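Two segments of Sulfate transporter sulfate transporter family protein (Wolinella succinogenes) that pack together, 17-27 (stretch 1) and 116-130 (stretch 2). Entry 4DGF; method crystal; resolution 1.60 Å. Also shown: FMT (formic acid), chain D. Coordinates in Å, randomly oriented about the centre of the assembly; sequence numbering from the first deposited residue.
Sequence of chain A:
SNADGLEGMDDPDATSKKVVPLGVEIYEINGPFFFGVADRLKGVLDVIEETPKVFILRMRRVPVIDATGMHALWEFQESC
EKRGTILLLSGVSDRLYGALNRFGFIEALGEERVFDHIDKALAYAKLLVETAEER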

# COMPACT_ATOMS: atom_id res chain seq x y z
N LYS A 17 1.22 -16.02 -6.66
CA LYS A 17 1.63 -16.29 -8.07
C LYS A 17 2.77 -15.42 -8.47
O LYS A 17 3.26 -15.54 -9.60
CB LYS A 17 0.52 -16.01 -9.09
CG LYS A 17 -0.84 -16.59 -8.82
CD LYS A 17 -0.88 -18.06 -9.03
CE LYS A 17 -2.26 -18.48 -8.54
NZ LYS A 17 -2.21 -19.83 -7.93
N LYS A 18 3.16 -14.46 -7.61
CA LYS A 18 4.22 -13.49 -7.94
C LYS A 18 5.57 -13.78 -7.32
O LYS A 18 5.66 -14.51 -6.33
CB LYS A 18 3.76 -12.02 -7.57
CG LYS A 18 2.37 -11.69 -8.08
CD LYS A 18 2.32 -11.46 -9.58
CE LYS A 18 0.85 -11.34 -9.97
NZ LYS A 18 0.74 -11.37 -11.46
N VAL A 19 6.61 -13.18 -7.90
CA VAL A 19 7.96 -13.24 -7.32
C VAL A 19 8.21 -12.02 -6.47
O VAL A 19 8.26 -10.88 -6.97
CB VAL A 19 9.04 -13.37 -8.40
CG1 VAL A 19 10.42 -13.24 -7.79
CG2 VAL A 19 8.91 -14.72 -9.10
N VAL A 20 8.15 -12.24 -5.16
CA VAL A 20 8.27 -11.13 -4.21
C VAL A 20 9.64 -11.02 -3.67
O VAL A 20 10.13 -11.95 -2.99
CB VAL A 20 7.21 -11.19 -3.07
CG1 VAL A 20 7.36 -9.97 -2.21
CG2 VAL A 20 5.80 -11.35 -3.63
N PRO A 21 10.34 -9.94 -4.00
CA PRO A 21 11.70 -9.85 -3.50
C PRO A 21 11.80 -9.93 -2.01
O PRO A 21 10.86 -9.49 -1.30
CB PRO A 21 12.20 -8.47 -4.03
CG PRO A 21 11.21 -8.08 -5.12
CD PRO A 21 9.93 -8.76 -4.77
N LEU A 22 12.91 -10.52 -1.49
CA LEU A 22 13.26 -10.34 -0.06
C LEU A 22 13.34 -8.85 0.33
O LEU A 22 13.87 -8.07 -0.44
CB LEU A 22 14.53 -11.07 0.30
CG LEU A 22 14.55 -12.57 -0.01
CD1 LEU A 22 15.88 -13.14 0.56
CD2 LEU A 22 13.36 -13.33 0.54
N GLY A 23 12.81 -8.48 1.49
CA GLY A 23 12.78 -7.07 1.97
C GLY A 23 11.54 -6.31 1.55
O GLY A 23 11.43 -5.16 1.88
N VAL A 24 10.65 -6.95 0.78
CA VAL A 24 9.38 -6.28 0.37
C VAL A 24 8.28 -7.01 1.21
O VAL A 24 8.10 -8.25 1.14
CB VAL A 24 9.13 -6.51 -1.12
CG1 VAL A 24 7.79 -5.83 -1.54
CG2 VAL A 24 10.26 -5.87 -1.94
N GLU A 25 7.51 -6.26 1.97
CA GLU A 25 6.32 -6.83 2.59
C GLU A 25 5.09 -6.39 1.79
O GLU A 25 5.07 -5.30 1.19
CB GLU A 25 6.20 -6.28 3.99
CG GLU A 25 5.09 -6.98 4.83
CD GLU A 25 5.13 -8.53 4.75
OE1 GLU A 25 5.92 -9.03 5.57
OE2 GLU A 25 4.42 -9.19 3.93
N ILE A 26 4.05 -7.21 1.82
CA ILE A 26 2.81 -6.95 1.04
C ILE A 26 1.60 -7.15 1.97
O ILE A 26 1.55 -8.11 2.77
CB ILE A 26 2.74 -7.86 -0.19
CG1 ILE A 26 3.95 -7.54 -1.16
CG2 ILE A 26 1.42 -7.65 -0.93
CD1 ILE A 26 4.25 -8.62 -2.12
N TYR A 27 0.68 -6.22 1.92
CA TYR A 27 -0.55 -6.32 2.79
C TYR A 27 -1.73 -6.07 1.89
O TYR A 27 -1.73 -5.06 1.17
CB TYR A 27 -0.49 -5.21 3.83
CG TYR A 27 -1.58 -5.21 4.87
CD1 TYR A 27 -1.33 -5.63 6.17
CD2 TYR A 27 -2.89 -4.80 4.55
CE1 TYR A 27 -2.34 -5.68 7.11
CE2 TYR A 27 -3.94 -4.84 5.51
CZ TYR A 27 -3.64 -5.26 6.82
OH TYR A 27 -4.69 -5.28 7.76
N ASP A 116 -1.47 0.78 -10.84
CA ASP A 116 -2.75 0.22 -11.03
C ASP A 116 -2.72 -1.30 -11.02
O ASP A 116 -3.80 -1.92 -11.23
CB ASP A 116 -3.42 0.71 -12.31
CG ASP A 116 -2.63 0.38 -13.55
OD1 ASP A 116 -1.79 -0.53 -13.51
OD2 ASP A 116 -2.86 1.01 -14.63
N HIS A 117 -1.55 -1.85 -10.76
CA HIS A 117 -1.35 -3.29 -10.89
C HIS A 117 -0.16 -3.70 -10.07
O HIS A 117 0.93 -3.05 -10.08
CB HIS A 117 -1.10 -3.74 -12.35
CG HIS A 117 -1.41 -5.24 -12.58
ND1 HIS A 117 -0.53 -6.26 -12.31
CD2 HIS A 117 -2.59 -5.87 -12.99
CE1 HIS A 117 -1.12 -7.45 -12.54
NE2 HIS A 117 -2.36 -7.23 -12.94
N ILE A 118 -0.32 -4.89 -9.44
CA ILE A 118 0.70 -5.46 -8.57
C ILE A 118 2.03 -5.73 -9.33
O ILE A 118 3.16 -5.51 -8.81
CB ILE A 118 0.20 -6.75 -7.85
CG1 ILE A 118 1.19 -7.25 -6.80
CG2 ILE A 118 -0.16 -7.89 -8.84
CD1 ILE A 118 1.69 -6.16 -5.84
N ASP A 119 1.89 -6.13 -10.61
CA ASP A 119 3.12 -6.35 -11.38
C ASP A 119 4.00 -5.11 -11.51
O ASP A 119 5.22 -5.20 -11.46
CB ASP A 119 2.81 -6.86 -12.76
CG ASP A 119 2.26 -8.28 -12.78
OD1 ASP A 119 2.25 -9.04 -11.77
OD2 ASP A 119 1.82 -8.68 -13.89
N LYS A 120 3.39 -3.96 -11.70
CA LYS A 120 4.16 -2.73 -11.80
C LYS A 120 4.72 -2.37 -10.44
O LYS A 120 5.83 -1.85 -10.40
CB LYS A 120 3.24 -1.56 -12.25
CG LYS A 120 2.53 -1.87 -13.55
CD LYS A 120 1.61 -0.73 -14.00
CE LYS A 120 1.13 -1.13 -15.40
NZ LYS A 120 -0.21 -0.57 -15.65
N ALA A 121 3.89 -2.51 -9.35
CA ALA A 121 4.46 -2.12 -8.08
C ALA A 121 5.69 -3.01 -7.74
O ALA A 121 6.66 -2.58 -7.08
CB ALA A 121 3.39 -2.16 -6.97
N LEU A 122 5.55 -4.28 -8.04
CA LEU A 122 6.64 -5.22 -7.75
C LEU A 122 7.91 -4.92 -8.55
O LEU A 122 9.07 -5.04 -8.01
CB LEU A 122 6.26 -6.67 -8.05
CG LEU A 122 5.49 -7.30 -6.88
CD1 LEU A 122 4.91 -8.68 -7.29
CD2 LEU A 122 6.22 -7.42 -5.53
N ALA A 123 7.69 -4.62 -9.80
CA ALA A 123 8.85 -4.20 -10.66
C ALA A 123 9.59 -3.03 -10.00
O ALA A 123 10.80 -3.01 -9.94
CB ALA A 123 8.37 -3.81 -12.02
N TYR A 124 8.84 -1.97 -9.57
CA TYR A 124 9.45 -0.91 -8.84
C TYR A 124 10.09 -1.23 -7.48
O TYR A 124 11.13 -0.70 -7.11
CB TYR A 124 8.41 0.21 -8.73
CG TYR A 124 8.94 1.54 -8.37
CD1 TYR A 124 9.88 2.17 -9.22
CD2 TYR A 124 8.51 2.22 -7.24
CE1 TYR A 124 10.36 3.44 -8.91
CE2 TYR A 124 8.95 3.55 -6.94
CZ TYR A 124 9.88 4.12 -7.79
OH TYR A 124 10.39 5.39 -7.54
N ALA A 125 9.40 -2.00 -6.65
CA ALA A 125 9.94 -2.51 -5.45
C ALA A 125 11.28 -3.27 -5.67
O ALA A 125 12.21 -3.08 -4.94
CB ALA A 125 8.92 -3.50 -4.81
N LYS A 126 11.35 -4.09 -6.70
CA LYS A 126 12.54 -4.81 -7.01
C LYS A 126 13.68 -3.82 -7.29
O LYS A 126 14.80 -4.01 -6.80
CB LYS A 126 12.30 -5.74 -8.22
CG LYS A 126 13.57 -6.59 -8.58
CD LYS A 126 13.22 -7.77 -9.45
CE LYS A 126 14.42 -8.74 -9.59
NZ LYS A 126 15.33 -8.07 -10.58
N LEU A 127 13.40 -2.79 -8.05
CA LEU A 127 14.40 -1.79 -8.43
C LEU A 127 14.89 -1.07 -7.17
O LEU A 127 16.11 -0.94 -6.93
CB LEU A 127 13.80 -0.87 -9.48
CG LEU A 127 14.57 0.36 -10.01
CD1 LEU A 127 13.87 0.72 -11.32
CD2 LEU A 127 14.50 1.58 -9.08
N LEU A 128 13.97 -0.79 -6.26
CA LEU A 128 14.29 -0.08 -5.03
C LEU A 128 15.15 -0.91 -4.15
O LEU A 128 16.04 -0.36 -3.48
CB LEU A 128 13.02 0.33 -4.23
CG LEU A 128 12.17 1.39 -4.88
CD1 LEU A 128 10.86 1.47 -4.07
CD2 LEU A 128 12.86 2.75 -4.99
N VAL A 129 14.85 -2.20 -4.01
CA VAL A 129 15.68 -3.07 -3.15
C VAL A 129 17.09 -3.22 -3.78
O VAL A 129 18.05 -3.04 -3.09
CB VAL A 129 15.00 -4.43 -2.80
CG1 VAL A 129 16.02 -5.32 -2.08
CG2 VAL A 129 13.80 -4.19 -1.90
N GLU A 130 17.17 -3.47 -5.10
CA GLU A 130 18.46 -3.54 -5.87
C GLU A 130 19.34 -2.30 -5.62
O GLU A 130 20.55 -2.41 -5.53
CB GLU A 130 18.15 -3.57 -7.37
CG GLU A 130 17.77 -4.94 -7.87
CD GLU A 130 17.10 -4.96 -9.24
OE1 GLU A 130 16.78 -3.89 -9.90
OE2 GLU A 130 16.87 -6.10 -9.66
C FMT D . -7.28 -6.14 5.57
O1 FMT D . -7.14 -5.68 6.71
O2 FMT D . -8.51 -6.16 5.16

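A helix laid against an extended segment often meets it along a single stripe of apolar side chains, with a polar pair at one end. The pair 17-27 and 116-130 of this sulfate transporter family protein illustrates the principle, burying 495 Å² between segments whose touching residues are at least 96 apart in sequence. Strand 24-27 and helix 118-130 run nearly antiparallel, at 153°, with axes 10.2 Å apart at closest approach; the loop leading into the strand also follows the helix.

Stretch 2 opens with His117 at the N-cap, where ND1 accepts a hydrogen bond from Asp119 N (3.0 Å) and so satisfies an amide that lacks a helical partner. Ile118 points toward stretch 1, and its CG2 lies 3.8 Å from Lys18 CE, apolar surface meeting the aliphatic part of a lysine. That chain carries its charge onward to Asp119: Lys18 NZ donates to Asp119 OD1 at 2.8 Å, a salt bridge and the only hydrogen bond between the stretches.

One helical turn on, Leu122 gives the contact its centre. Its CB points sideways, but the side chain reaches inward: Leu122 CD1 sits 3.5 Å from Lys18 CB, while Leu122 CD2 lies 4.0 Å from Pro21 CD and 4.1 Å from Ile26 CD1. Ala125 is small, and Val24 packs CG2 against its CB at 4.0 Å, the two CA atoms being 7.0 Å apart. Lys126 offers its base to proline, with Pro21 CG 4.0 Å from Lys126 CB, while Lys126 NZ forms a salt bridge with Glu130 OE2 at 2.7 Å, within the helix.

Val129 completes the stripe, its CG2 3.9 Å from Val24 CG2 and its CG1 3.9 Å from Leu22 O. Here the type II turn from Pro21 to Val24, closed by Val24 N to Pro21 O (3.3 Å), leads into the strand; Gly23 suits its backbone angles, at which a CB would jam against the preceding carbonyl.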